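Local coordinates for core protein VP7 (Bluetongue virus, PDB 1BVP) that forms trimeric capsomers, 260 of them assembled on a VP3 scaffold, in the inner capsid of the virus, and is linked to host cell surface receptor binding, at residues A[202-207]-A[239-244]. Residues are numbered along the deposited sequence; the frame is centred on the assembly and turned at random.
Sequences QQTQAG and QNAMVQ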
loop_
_atom_site.group_PDB
_atom_site.type_symbol
_atom_site.label_atom_id
_atom_site.label_comp_id
_atom_site.label_asym_id
_atom_site.label_seq_id
_atom_site.Cartn_x
_atom_site.Cartn_y
_atom_site.Cartn_z
ATOM N N GLN A 202 -26.592 17.981 26.845
ATOM C CA GLN A 202 -26.859 16.974 27.851
ATOM C C GLN A 202 -25.559 16.138 27.960
ATOM O O GLN A 202 -24.769 16.075 27.016
ATOM C CB GLN A 202 -28.053 16.130 27.410
ATOM C CG GLN A 202 -28.457 15.060 28.390
ATOM C CD GLN A 202 -29.435 15.548 29.427
ATOM O OE1 GLN A 202 -29.955 16.663 29.331
ATOM N NE2 GLN A 202 -29.698 14.714 30.428
ATOM N N GLN A 203 -25.307 15.563 29.131
ATOM C CA GLN A 203 -24.110 14.755 29.361
ATOM C C GLN A 203 -24.467 13.289 29.477
ATOM O O GLN A 203 -25.592 12.940 29.858
ATOM C CB GLN A 203 -23.479 15.113 30.696
ATOM C CG GLN A 203 -22.118 15.686 30.609
ATOM C CD GLN A 203 -22.169 17.162 30.371
ATOM O OE1 GLN A 203 -22.838 17.643 29.443
ATOM N NE2 GLN A 203 -21.500 17.913 31.247
ATOM N N THR A 204 -23.500 12.432 29.179
ATOM C CA THR A 204 -23.691 11.003 29.338
ATOM C C THR A 204 -22.919 10.657 30.606
ATOM O O THR A 204 -21.739 11.009 30.734
ATOM C CB THR A 204 -23.191 10.210 28.119
ATOM O OG1 THR A 204 -24.027 10.513 26.987
ATOM C CG2 THR A 204 -23.297 8.715 28.397
ATOM N N GLN A 205 -23.626 10.112 31.595
ATOM C CA GLN A 205 -22.999 9.746 32.877
ATOM C C GLN A 205 -22.196 8.466 32.693
ATOM O O GLN A 205 -22.558 7.621 31.875
ATOM C CB GLN A 205 -24.058 9.484 33.983
ATOM C CG GLN A 205 -24.968 10.648 34.402
ATOM C CD GLN A 205 -24.180 11.912 34.705
ATOM O OE1 GLN A 205 -24.396 12.968 34.081
ATOM N NE2 GLN A 205 -23.238 11.810 35.641
ATOM N N ALA A 206 -21.119 8.299 33.451
ATOM C CA ALA A 206 -20.353 7.057 33.346
ATOM C C ALA A 206 -21.256 5.938 33.868
ATOM O O ALA A 206 -22.120 6.174 34.708
ATOM C CB ALA A 206 -19.077 7.138 34.181
ATOM N N GLY A 207 -21.098 4.729 33.353
ATOM C CA GLY A 207 -21.929 3.650 33.853
ATOM C C GLY A 207 -22.572 2.872 32.739
ATOM O O GLY A 207 -23.058 1.760 32.960
ATOM N N GLN A 239 -30.339 9.100 33.620
ATOM C CA GLN A 239 -30.418 10.190 32.654
ATOM C C GLN A 239 -30.268 9.616 31.260
ATOM O O GLN A 239 -29.821 8.476 31.108
ATOM C CB GLN A 239 -29.246 11.132 32.853
ATOM C CG GLN A 239 -29.331 12.075 34.006
ATOM C CD GLN A 239 -28.302 13.166 33.841
ATOM O OE1 GLN A 239 -28.312 13.894 32.841
ATOM N NE2 GLN A 239 -27.373 13.249 34.773
ATOM N N ASN A 240 -30.586 10.413 30.242
ATOM C CA ASN A 240 -30.407 9.950 28.865
ATOM C C ASN A 240 -28.902 9.797 28.596
ATOM O O ASN A 240 -28.059 10.528 29.168
ATOM C CB ASN A 240 -30.945 10.941 27.844
ATOM C CG ASN A 240 -32.319 11.386 28.148
ATOM O OD1 ASN A 240 -32.497 12.453 28.711
ATOM N ND2 ASN A 240 -33.306 10.585 27.797
ATOM N N ALA A 241 -28.585 8.864 27.701
ATOM C CA ALA A 241 -27.209 8.587 27.327
ATOM C C ALA A 241 -27.074 8.392 25.827
ATOM O O ALA A 241 -28.050 8.066 25.131
ATOM C CB ALA A 241 -26.712 7.342 28.053
ATOM N N MET A 242 -25.873 8.667 25.323
ATOM C CA MET A 242 -25.553 8.450 23.910
ATOM C C MET A 242 -24.194 7.771 23.768
ATOM O O MET A 242 -23.239 8.118 24.491
ATOM C CB MET A 242 -25.546 9.751 23.137
ATOM C CG MET A 242 -26.889 10.108 22.669
ATOM S SD MET A 242 -26.856 11.426 21.501
ATOM C CE MET A 242 -27.072 10.453 19.944
ATOM N N VAL A 243 -24.111 6.740 22.930
ATOM C CA VAL A 243 -22.805 6.113 22.708
ATOM C C VAL A 243 -22.529 6.093 21.224
ATOM O O VAL A 243 -23.497 6.055 20.429
ATOM C CB VAL A 243 -22.714 4.647 23.250
ATOM C CG1 VAL A 243 -23.117 4.595 24.699
ATOM C CG2 VAL A 243 -23.559 3.709 22.434
ATOM N N GLN A 244 -21.256 6.281 20.837
ATOM C CA GLN A 244 -20.913 6.132 19.408
ATOM C C GLN A 244 -20.172 4.831 19.247
ATOM O O GLN A 244 -19.460 4.385 20.160
ATOM C CB GLN A 244 -20.098 7.258 18.814
ATOM C CG GLN A 244 -18.644 7.184 19.008
ATOM C CD GLN A 244 -17.948 8.307 18.265
ATOM O OE1 GLN A 244 -18.595 9.030 17.522
ATOM N NE2 GLN A 244 -16.631 8.464 18.459
#
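Two bonds grip the hydroxyl of Thr204: the backbone N-H of Met242 reaches Thr204 OG1 over 3.1 Å, close to straight at 158°, and a further hydrogen bond joins that oxygen to the carbonyl of Ile191. OG1 stands beside its own backbone N, which leaves CG2 anti to that N, 3.7 Å from CB of Ala241. One buried side chain thus presents OG1 to the N-H of Met242 and CG2 to the methyl of Ala241, both at the start of strand 241-252. Ile191 lies on strand 183-195, the antiparallel partner of both 201-203 and 241-252, and Met242 also pairs with it through the backbone. The residues leaving strand 201-203 run roughly at right angles to 239-242, and Thr204 bridges to Met242 there.

Further out, three glutamines gather. Gln239, extended beyond CG, pushes its amide between Gln202 and Gln205. Its NE2 lies 3.1 Å from OE1 of Gln205, whose chain is bent at chi2; these two amide planes are tilted by only 25°. On the other branch, OE1 of Gln239 comes 2.9 Å from NE2 of Gln202, but the amides are almost perpendicular, at 86°, and the N-H does not point at the oxygen well enough for a hydrogen bond. Asn240 OD1 is 4.0 Å from NE2 of Gln202, and its side chain leans on Trp141 and Asn164.

Gln239 is poorly ordered, so its amide is a loose guide, although its backbone O accepts a hydrogen bond from ND2 of Asn235. The chemistry therefore divides in two: within the jelly-roll beta-sandwich domain of orbivirus VP7, a buried hydroxyl, satisfied twice by backbone groups, ties the loop after strand 201-203 to the first residues of strand 241-252, while the partly exposed amides further out are placed less surely.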